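Local coordinates for XAC2610 protein (Xanthomonas axonopodis pv. citri, PDB 4QTQ) that binds calcium and probably acts as an immunity protein, inhibiting a peptidoglycan hydrolase effector linked to bacterial killing by a type IV secretion system, at residues A[72-83]-A[91-99]; A[136-144]-A[174-182]. One frame throughout, in Å; residues are numbered along the deposited sequence.

Contact 1 of 2, residues A[72-83]-A[91-99]; sequences VDSNSTFYHGPL and RHSIILTDI. With CA (calcium ion), chain B.
Ser-93 OG has two hydrogen-bond partners: it accepts a nearly straight bond from Asp-73 N (2.8 Å, 161°) and is also bonded to Tyr-71 O, so the hydroxyl pins residues 72-73 beside the start of strand 94-97. On segment 72-83, Ser-76 OG donates to Arg-91 O at 2.7 Å. With OG anti to the backbone N (chi1 -163°), the same oxygen sits 3.1 Å above the centre of the His-92 imidazole. Tyr-79 CB covers the opposite face in a CH-pi contact, 3.5 Å from the centroid of the His-92 ring, and the imidazole is sandwiched. From here 78-80 and 94-97 run as parallel strands, joined by alternating bonds such as Tyr-79 N to Ile-94 O and Leu-96 N to Tyr-79 O. On one side of the sheet Phe-78 and Ile-94 lie side by side, Phe-78 CE1 to Ile-94 CD1 3.7 Å, packed against strands 20-25 and 28-33. On the other, Tyr-79 is met at its ring edge by Ile-95 CG2, while its OH donates to Pro-82 O (2.7 Å), on a lone pair. Thr-97 OG1 ends the pairing with a bond to Gly-81 O. Asp-98 OD1 binds calcium at 2.3 Å, with Asn-100, Asp-102, His-104 O, Asp-106 and a water: strand 94-97 of the parallel pair runs directly into a calcium loop whose spaced Asp and Asn ligands resemble those of an EF-hand loop.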
loop_
_atom_site.group_PDB
_atom_site.type_symbol
_atom_site.label_atom_id
_atom_site.label_comp_id
_atom_site.label_asym_id
_atom_site.label_seq_id
_atom_site.Cartn_x
_atom_site.Cartn_y
_atom_site.Cartn_z
ATOM N N VAL A 72 -2.512 10.571 -8.814
ATOM C CA VAL A 72 -2.904 11.664 -7.917
ATOM C C VAL A 72 -4.426 11.848 -7.935
ATOM O O VAL A 72 -4.997 12.375 -8.897
ATOM C CB VAL A 72 -2.224 12.989 -8.342
ATOM C CG1 VAL A 72 -2.619 14.135 -7.413
ATOM C CG2 VAL A 72 -0.712 12.824 -8.366
ATOM N N ASP A 73 -5.075 11.400 -6.872
ATOM C CA ASP A 73 -6.515 11.530 -6.739
ATOM C C ASP A 73 -6.779 12.781 -5.921
ATOM O O ASP A 73 -6.545 12.812 -4.701
ATOM C CB ASP A 73 -7.093 10.283 -6.067
ATOM C CG ASP A 73 -8.610 10.308 -5.965
ATOM O OD1 ASP A 73 -9.245 11.368 -6.207
ATOM O OD2 ASP A 73 -9.169 9.248 -5.615
ATOM N N SER A 74 -7.259 13.821 -6.597
ATOM C CA SER A 74 -7.543 15.089 -5.941
ATOM C C SER A 74 -8.743 15.017 -4.984
ATOM O O SER A 74 -8.952 15.942 -4.212
ATOM C CB SER A 74 -7.755 16.207 -6.969
ATOM O OG SER A 74 -9.000 16.038 -7.624
ATOM N N ASN A 75 -9.505 13.924 -5.032
ATOM C CA ASN A 75 -10.619 13.684 -4.104
ATOM C C ASN A 75 -10.277 12.717 -2.947
ATOM O O ASN A 75 -11.118 12.479 -2.068
ATOM C CB ASN A 75 -11.838 13.188 -4.903
ATOM C CG ASN A 75 -12.293 14.200 -5.948
ATOM O OD1 ASN A 75 -12.499 13.872 -7.115
ATOM N ND2 ASN A 75 -12.426 15.440 -5.533
ATOM N N SER A 76 -9.051 12.171 -2.948
ATOM C CA SER A 76 -8.567 11.292 -1.873
ATOM C C SER A 76 -7.021 11.211 -1.886
ATOM O O SER A 76 -6.421 10.172 -2.178
ATOM C CB SER A 76 -9.193 9.903 -2.003
ATOM O OG SER A 76 -9.064 9.171 -0.797
ATOM N N THR A 77 -6.377 12.314 -1.542
ATOM C CA THR A 77 -4.970 12.469 -1.857
ATOM C C THR A 77 -4.042 11.884 -0.788
ATOM O O THR A 77 -3.228 11.006 -1.090
ATOM C CB THR A 77 -4.633 13.946 -2.128
ATOM O OG1 THR A 77 -5.669 14.530 -2.932
ATOM C CG2 THR A 77 -3.290 14.064 -2.848
ATOM N N PHE A 78 -4.189 12.344 0.454
ATOM C CA PHE A 78 -3.286 11.953 1.542
ATOM C C PHE A 78 -4.021 11.334 2.708
ATOM O O PHE A 78 -5.096 11.803 3.111
ATOM C CB PHE A 78 -2.526 13.155 2.095
ATOM C CG PHE A 78 -1.742 13.909 1.073
ATOM C CD1 PHE A 78 -0.513 13.439 0.639
ATOM C CD2 PHE A 78 -2.208 15.116 0.573
ATOM C CE1 PHE A 78 0.224 14.144 -0.302
ATOM C CE2 PHE A 78 -1.468 15.832 -0.351
ATOM C CZ PHE A 78 -0.252 15.345 -0.790
ATOM N N TYR A 79 -3.411 10.298 3.272
ATOM C CA TYR A 79 -3.892 9.686 4.499
ATOM C C TYR A 79 -2.717 9.435 5.447
ATOM O O TYR A 79 -1.643 8.982 5.037
ATOM C CB TYR A 79 -4.658 8.401 4.187
ATOM C CG TYR A 79 -5.032 7.567 5.397
ATOM C CD1 TYR A 79 -6.207 7.812 6.124
ATOM C CD2 TYR A 79 -4.205 6.524 5.814
ATOM C CE1 TYR A 79 -6.537 7.037 7.225
ATOM C CE2 TYR A 79 -4.526 5.746 6.906
ATOM C CZ TYR A 79 -5.683 5.994 7.607
ATOM O OH TYR A 79 -5.951 5.189 8.687
ATOM N N HIS A 80 -2.926 9.755 6.713
ATOM C CA HIS A 80 -1.952 9.512 7.759
ATOM C C HIS A 80 -2.683 8.776 8.869
ATOM O O HIS A 80 -3.621 9.298 9.462
ATOM C CB HIS A 80 -1.364 10.847 8.232
ATOM C CG HIS A 80 -0.276 10.720 9.258
ATOM N ND1 HIS A 80 0.168 11.798 9.996
ATOM C CD2 HIS A 80 0.444 9.656 9.682
ATOM C CE1 HIS A 80 1.121 11.404 10.822
ATOM N NE2 HIS A 80 1.305 10.108 10.655
ATOM N N GLY A 81 -2.289 7.533 9.104
ATOM C CA GLY A 81 -2.942 6.708 10.103
ATOM C C GLY A 81 -2.633 5.243 9.917
ATOM O O GLY A 81 -1.856 4.876 9.021
ATOM N N PRO A 82 -3.243 4.387 10.752
ATOM C CA PRO A 82 -2.968 2.962 10.656
ATOM C C PRO A 82 -3.716 2.292 9.492
ATOM O O PRO A 82 -4.717 2.837 8.982
ATOM C CB PRO A 82 -3.448 2.419 12.012
ATOM C CG PRO A 82 -4.370 3.461 12.584
ATOM C CD PRO A 82 -4.340 4.672 11.696
ATOM N N LEU A 83 -3.211 1.132 9.067
ATOM C CA LEU A 83 -3.901 0.297 8.086
ATOM C C LEU A 83 -4.754 -0.763 8.802
ATOM O O LEU A 83 -4.464 -1.966 8.754
ATOM C CB LEU A 83 -2.893 -0.348 7.126
ATOM C CG LEU A 83 -1.995 0.613 6.327
ATOM C CD1 LEU A 83 -0.977 -0.162 5.495
ATOM C CD2 LEU A 83 -2.812 1.564 5.454
ATOM N N ARG A 91 -9.151 4.413 -0.611
ATOM C CA ARG A 91 -7.975 4.369 -1.447
ATOM C C ARG A 91 -7.448 5.790 -1.467
ATOM O O ARG A 91 -8.201 6.725 -1.706
ATOM C CB ARG A 91 -8.367 3.920 -2.849
ATOM C CG ARG A 91 -7.257 3.968 -3.889
ATOM C CD ARG A 91 -7.820 3.787 -5.293
ATOM N NE ARG A 91 -8.795 4.824 -5.638
ATOM C CZ ARG A 91 -9.522 4.851 -6.754
ATOM N NH1 ARG A 91 -9.396 3.897 -7.675
ATOM N NH2 ARG A 91 -10.381 5.845 -6.955
ATOM N N HIS A 92 -6.165 5.953 -1.175
ATOM C CA HIS A 92 -5.514 7.260 -1.210
ATOM C C HIS A 92 -4.293 7.155 -2.090
ATOM O O HIS A 92 -3.752 6.071 -2.252
ATOM C CB HIS A 92 -5.104 7.713 0.197
ATOM C CG HIS A 92 -6.248 8.184 1.038
ATOM N ND1 HIS A 92 -7.075 7.318 1.721
ATOM C CD2 HIS A 92 -6.698 9.430 1.317
ATOM C CE1 HIS A 92 -7.988 8.009 2.378
ATOM N NE2 HIS A 92 -7.782 9.293 2.148
ATOM N N SER A 93 -3.862 8.284 -2.655
ATOM C CA SER A 93 -2.648 8.315 -3.492
ATOM C C SER A 93 -1.349 8.153 -2.678
ATOM O O SER A 93 -0.417 7.469 -3.114
ATOM C CB SER A 93 -2.583 9.620 -4.285
ATOM O OG SER A 93 -3.656 9.711 -5.199
ATOM N N ILE A 94 -1.287 8.800 -1.507
ATOM C CA ILE A 94 -0.054 8.848 -0.716
ATOM C C ILE A 94 -0.401 8.652 0.749
ATOM O O ILE A 94 -1.122 9.471 1.327
ATOM C CB ILE A 94 0.682 10.193 -0.899
ATOM C CG1 ILE A 94 1.223 10.315 -2.328
ATOM C CG2 ILE A 94 1.821 10.337 0.117
ATOM C CD1 ILE A 94 1.652 11.713 -2.699
ATOM N N ILE A 95 0.113 7.563 1.320
ATOM C CA ILE A 95 -0.228 7.089 2.684
ATOM C C ILE A 95 1.012 7.034 3.611
ATOM O O ILE A 95 2.030 6.407 3.291
ATOM C CB ILE A 95 -0.856 5.679 2.600
ATOM C CG1 ILE A 95 -2.199 5.735 1.850
ATOM C CG2 ILE A 95 -1.006 5.026 3.981
ATOM C CD1 ILE A 95 -2.426 4.552 0.929
ATOM N N LEU A 96 0.899 7.706 4.747
ATOM C CA LEU A 96 1.898 7.713 5.821
ATOM C C LEU A 96 1.389 6.838 6.975
ATOM O O LEU A 96 0.347 7.111 7.575
ATOM C CB LEU A 96 2.131 9.141 6.319
ATOM C CG LEU A 96 2.216 10.257 5.280
ATOM C CD1 LEU A 96 2.222 11.612 5.970
ATOM C CD2 LEU A 96 3.453 10.091 4.421
ATOM N N THR A 97 2.120 5.766 7.257
ATOM C CA THR A 97 1.665 4.728 8.161
ATOM C C THR A 97 2.874 3.881 8.538
ATOM O O THR A 97 3.744 3.631 7.699
ATOM C CB THR A 97 0.581 3.848 7.492
ATOM O OG1 THR A 97 -0.001 2.979 8.461
ATOM C CG2 THR A 97 1.165 2.999 6.343
ATOM N N ASP A 98 2.949 3.473 9.804
ATOM C CA ASP A 98 4.062 2.646 10.274
ATOM C C ASP A 98 3.683 1.217 10.019
ATOM O O ASP A 98 2.823 0.669 10.688
ATOM C CB ASP A 98 4.334 2.864 11.768
ATOM C CG ASP A 98 5.538 2.071 12.279
ATOM O OD1 ASP A 98 6.432 1.699 11.470
ATOM O OD2 ASP A 98 5.585 1.833 13.510
ATOM N N ILE A 99 4.313 0.616 9.027
ATOM C CA ILE A 99 3.963 -0.730 8.604
ATOM C C ILE A 99 4.681 -1.747 9.485
ATOM O O ILE A 99 4.089 -2.750 9.881
ATOM C CB ILE A 99 4.294 -0.946 7.105
ATOM C CG1 ILE A 99 3.389 -0.041 6.248
ATOM C CG2 ILE A 99 4.122 -2.409 6.706
ATOM C CD1 ILE A 99 3.734 0.004 4.776
HETATM CA CA CA B . 8.357 2.128 10.208
HETATM O O HOH W 1 -8.113 6.910 -4.618
HETATM O O HOH W 2 10.626 2.218 9.784
#

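Contact 2 of 2, residues A[136-144]-A[174-182]; sequences FNQSLSDIT and YELKNNEAV
The Tyr-174 ring carries Ile-143 on one face: CG1 stands over its centre, 3.9 Å from the centroid and 13° off the normal, a CH-pi contact. The two side chains slide past each other in opposite directions, which brings Ile-143 CG2 to Tyr-174 CE1 and Ile-143 CD1 to Tyr-174 CG, so that the three outer carbons of Ile-143 lie along the ring; Leu-158 and Leu-183 also touch this tyrosine. The second flat group, the Asn-137 amide, is used at both ends. ND2 points a hydrogen straight at Asn-179 O (2.8 Å, 170°), which lies in the amide plane, although the donor stands well out of the plane of that carbonyl. OD1 caps the helix by accepting from Leu-140 N at 2.9 Å, and it also takes the hydroxyl hydrogen of Ser-139, in the carbonyl plane. Ser-139 OG lies between the backbone N and the carbonyl carbon (chi1 70°), facing both the cap and the hairpin, where it accepts from Ala-181 N (3.2 Å). Between the polar end and the tyrosine, Leu-140 CD2 packs on Ala-181 CB (3.7 Å) and on Leu-176 CD1; Ile-143 CD1 reaches the same Ala-181 methyl. The short helix 138-143 is thus laid against the hairpin of strands 168-176 and 181-190. Its first turn and the returning arm of the hairpin share one hydrogen-bond chain, Ala-181 N to Ser-139 OG to Asn-137 OD1, so the residue that caps the helix also ties it to the hairpin, while Leu-140 and Ile-143 meet the hairpin through apolar contacts.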
loop_
_atom_site.group_PDB
_atom_site.type_symbol
_atom_site.label_atom_id
_atom_site.label_comp_id
_atom_site.label_asym_id
_atom_site.label_seq_id
_atom_site.Cartn_x
_atom_site.Cartn_y
_atom_site.Cartn_z
ATOM N N PHE A 136 12.763 1.638 -0.834
ATOM C CA PHE A 136 11.749 0.896 -1.564
ATOM C C PHE A 136 11.777 -0.560 -1.111
ATOM O O PHE A 136 12.849 -1.169 -1.085
ATOM C CB PHE A 136 11.986 0.983 -3.071
ATOM C CG PHE A 136 11.058 0.118 -3.867
ATOM C CD1 PHE A 136 9.772 0.553 -4.171
ATOM C CD2 PHE A 136 11.440 -1.146 -4.268
ATOM C CE1 PHE A 136 8.895 -0.247 -4.901
ATOM C CE2 PHE A 136 10.570 -1.950 -5.001
ATOM C CZ PHE A 136 9.291 -1.497 -5.304
ATOM N N ASN A 137 10.613 -1.116 -0.771
ATOM C CA ASN A 137 10.514 -2.517 -0.327
ATOM C C ASN A 137 9.852 -3.392 -1.385
ATOM O O ASN A 137 8.646 -3.295 -1.633
ATOM C CB ASN A 137 9.745 -2.639 0.988
ATOM C CG ASN A 137 10.021 -3.961 1.698
ATOM O OD1 ASN A 137 9.501 -5.011 1.315
ATOM N ND2 ASN A 137 10.876 -3.918 2.714
ATOM N N GLN A 138 10.638 -4.255 -2.014
ATOM C CA GLN A 138 10.106 -5.121 -3.062
ATOM C C GLN A 138 9.022 -6.067 -2.519
ATOM O O GLN A 138 7.938 -6.168 -3.099
ATOM C CB GLN A 138 11.232 -5.926 -3.718
ATOM C CG GLN A 138 10.811 -6.630 -5.005
ATOM C CD GLN A 138 10.510 -5.657 -6.126
ATOM O OE1 GLN A 138 11.392 -4.922 -6.571
ATOM N NE2 GLN A 138 9.266 -5.639 -6.587
ATOM N N SER A 139 9.312 -6.749 -1.409
ATOM C CA SER A 139 8.402 -7.768 -0.896
ATOM C C SER A 139 7.055 -7.155 -0.524
ATOM O O SER A 139 6.018 -7.718 -0.844
ATOM C CB SER A 139 8.993 -8.567 0.284
ATOM O OG SER A 139 9.108 -7.780 1.459
ATOM N N LEU A 140 7.065 -5.996 0.122
ATOM C CA LEU A 140 5.810 -5.357 0.520
ATOM C C LEU A 140 5.014 -4.823 -0.681
ATOM O O LEU A 140 3.804 -5.002 -0.758
ATOM C CB LEU A 140 6.070 -4.263 1.551
ATOM C CG LEU A 140 6.441 -4.809 2.936
ATOM C CD1 LEU A 140 6.975 -3.705 3.838
ATOM C CD2 LEU A 140 5.266 -5.500 3.599
ATOM N N SER A 141 5.703 -4.216 -1.636
ATOM C CA SER A 141 5.059 -3.686 -2.830
ATOM C C SER A 141 4.413 -4.809 -3.604
ATOM O O SER A 141 3.302 -4.662 -4.151
ATOM C CB SER A 141 6.086 -2.974 -3.715
ATOM O OG SER A 141 6.715 -1.912 -3.010
ATOM N N ASP A 142 5.132 -5.923 -3.670
ATOM C CA ASP A 142 4.664 -7.108 -4.372
ATOM C C ASP A 142 3.368 -7.695 -3.803
ATOM O O ASP A 142 2.609 -8.307 -4.533
ATOM C CB ASP A 142 5.734 -8.192 -4.373
ATOM C CG ASP A 142 6.756 -8.034 -5.498
ATOM O OD1 ASP A 142 6.603 -7.169 -6.392
ATOM O OD2 ASP A 142 7.736 -8.811 -5.489
ATOM N N ILE A 143 3.108 -7.520 -2.511
ATOM C CA ILE A 143 1.866 -8.052 -1.930
ATOM C C ILE A 143 0.649 -7.422 -2.601
ATOM O O ILE A 143 -0.397 -8.069 -2.718
ATOM C CB ILE A 143 1.753 -7.805 -0.406
ATOM C CG1 ILE A 143 2.845 -8.551 0.367
ATOM C CG2 ILE A 143 0.395 -8.275 0.104
ATOM C CD1 ILE A 143 2.996 -8.101 1.810
ATOM N N THR A 144 0.784 -6.169 -3.047
ATOM C CA THR A 144 -0.357 -5.406 -3.583
ATOM C C THR A 144 -0.697 -5.815 -5.013
ATOM O O THR A 144 -1.807 -5.536 -5.491
ATOM C CB THR A 144 -0.138 -3.870 -3.516
ATOM O OG1 THR A 144 0.805 -3.451 -4.514
ATOM C CG2 THR A 144 0.351 -3.434 -2.141
ATOM N N TYR A 174 0.822 -12.559 5.952
ATOM C CA TYR A 174 2.266 -12.417 5.891
ATOM C C TYR A 174 2.739 -12.030 7.272
ATOM O O TYR A 174 2.074 -11.252 7.967
ATOM C CB TYR A 174 2.677 -11.303 4.919
ATOM C CG TYR A 174 2.370 -11.603 3.478
ATOM C CD1 TYR A 174 1.081 -11.437 2.968
ATOM C CD2 TYR A 174 3.369 -12.057 2.624
ATOM C CE1 TYR A 174 0.796 -11.722 1.637
ATOM C CE2 TYR A 174 3.104 -12.334 1.298
ATOM C CZ TYR A 174 1.821 -12.175 0.810
ATOM O OH TYR A 174 1.574 -12.472 -0.499
ATOM N N GLU A 175 3.889 -12.570 7.670
ATOM C CA GLU A 175 4.572 -12.096 8.873
ATOM C C GLU A 175 5.689 -11.198 8.393
ATOM O O GLU A 175 6.418 -11.552 7.455
ATOM C CB GLU A 175 5.126 -13.257 9.690
ATOM C CG GLU A 175 5.823 -12.832 10.973
ATOM C CD GLU A 175 6.223 -14.002 11.850
ATOM O OE1 GLU A 175 6.111 -15.157 11.411
ATOM O OE2 GLU A 175 6.668 -13.767 12.991
ATOM N N LEU A 176 5.815 -10.033 9.020
ATOM C CA LEU A 176 6.865 -9.100 8.671
ATOM C C LEU A 176 7.904 -9.113 9.771
ATOM O O LEU A 176 7.594 -8.778 10.914
ATOM C CB LEU A 176 6.317 -7.688 8.501
ATOM C CG LEU A 176 7.374 -6.671 8.026
ATOM C CD1 LEU A 176 7.615 -6.763 6.523
ATOM C CD2 LEU A 176 6.948 -5.271 8.402
ATOM N N LYS A 177 9.124 -9.519 9.420
ATOM C CA LYS A 177 10.263 -9.472 10.340
ATOM C C LYS A 177 11.429 -8.814 9.630
ATOM O O LYS A 177 11.908 -9.327 8.614
ATOM C CB LYS A 177 10.664 -10.877 10.803
ATOM C CG LYS A 177 9.526 -11.660 11.440
ATOM C CD LYS A 177 9.984 -12.996 12.003
ATOM C CE LYS A 177 10.683 -12.839 13.344
ATOM N NZ LYS A 177 10.317 -13.968 14.242
ATOM N N ASN A 178 11.864 -7.673 10.167
ATOM C CA ASN A 178 13.044 -6.955 9.683
ATOM C C ASN A 178 12.992 -6.640 8.189
ATOM O O ASN A 178 13.710 -7.248 7.386
ATOM C CB ASN A 178 14.320 -7.731 10.022
ATOM C CG ASN A 178 14.564 -7.811 11.510
ATOM O OD1 ASN A 178 14.650 -6.789 12.194
ATOM N ND2 ASN A 178 14.668 -9.029 12.024
ATOM N N ASN A 179 12.126 -5.694 7.836
ATOM C CA ASN A 179 11.965 -5.218 6.462
ATOM C C ASN A 179 11.597 -6.300 5.443
ATOM O O ASN A 179 11.692 -6.063 4.245
ATOM C CB ASN A 179 13.197 -4.395 6.009
ATOM C CG ASN A 179 14.392 -5.256 5.574
ATOM O OD1 ASN A 179 14.237 -6.334 4.996
ATOM N ND2 ASN A 179 15.596 -4.756 5.832
ATOM N N GLU A 180 11.136 -7.458 5.917
ATOM C CA GLU A 180 10.915 -8.613 5.051
ATOM C C GLU A 180 9.553 -9.270 5.318
ATOM O O GLU A 180 9.326 -9.823 6.393
ATOM C CB GLU A 180 12.050 -9.619 5.272
ATOM C CG GLU A 180 12.089 -10.795 4.309
ATOM C CD GLU A 180 12.454 -10.393 2.897
ATOM O OE1 GLU A 180 11.636 -9.719 2.224
ATOM O OE2 GLU A 180 13.555 -10.773 2.452
ATOM N N ALA A 181 8.656 -9.223 4.333
ATOM C CA ALA A 181 7.337 -9.848 4.458
ATOM C C ALA A 181 7.384 -11.259 3.902
ATOM O O ALA A 181 7.772 -11.439 2.752
ATOM C CB ALA A 181 6.286 -9.045 3.717
ATOM N N VAL A 182 6.981 -12.239 4.713
ATOM C CA VAL A 182 6.956 -13.648 4.298
ATOM C C VAL A 182 5.563 -14.247 4.462
ATOM O O VAL A 182 4.963 -14.150 5.531
ATOM C CB VAL A 182 7.968 -14.492 5.105
ATOM C CG1 VAL A 182 7.721 -15.985 4.903
ATOM C CG2 VAL A 182 9.382 -14.118 4.700
#

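From the N terminus, contact 1 comes first: residues 84-90 form a short connection without helix or strand that returns 91-99 alongside 72-83. The chain then rounds the calcium loop, forms strands 106-112, 121-128 and 133-136 of the same mixed sheet, and enters contact 2. There a loop of 29 residues, holding strands 152-154 and 157-163 and the first part of strand 168-176, closes when the hairpin at 174-182 meets helix 138-143. The two contacts follow in series, neither nested nor crossed. They meet at Ile-99, whose CG2 and O pack on Leu-140 and Leu-176. Here the segment just past strand 94-97 meets the helix and the hairpin of the later antiparallel sheet, near the calcium site.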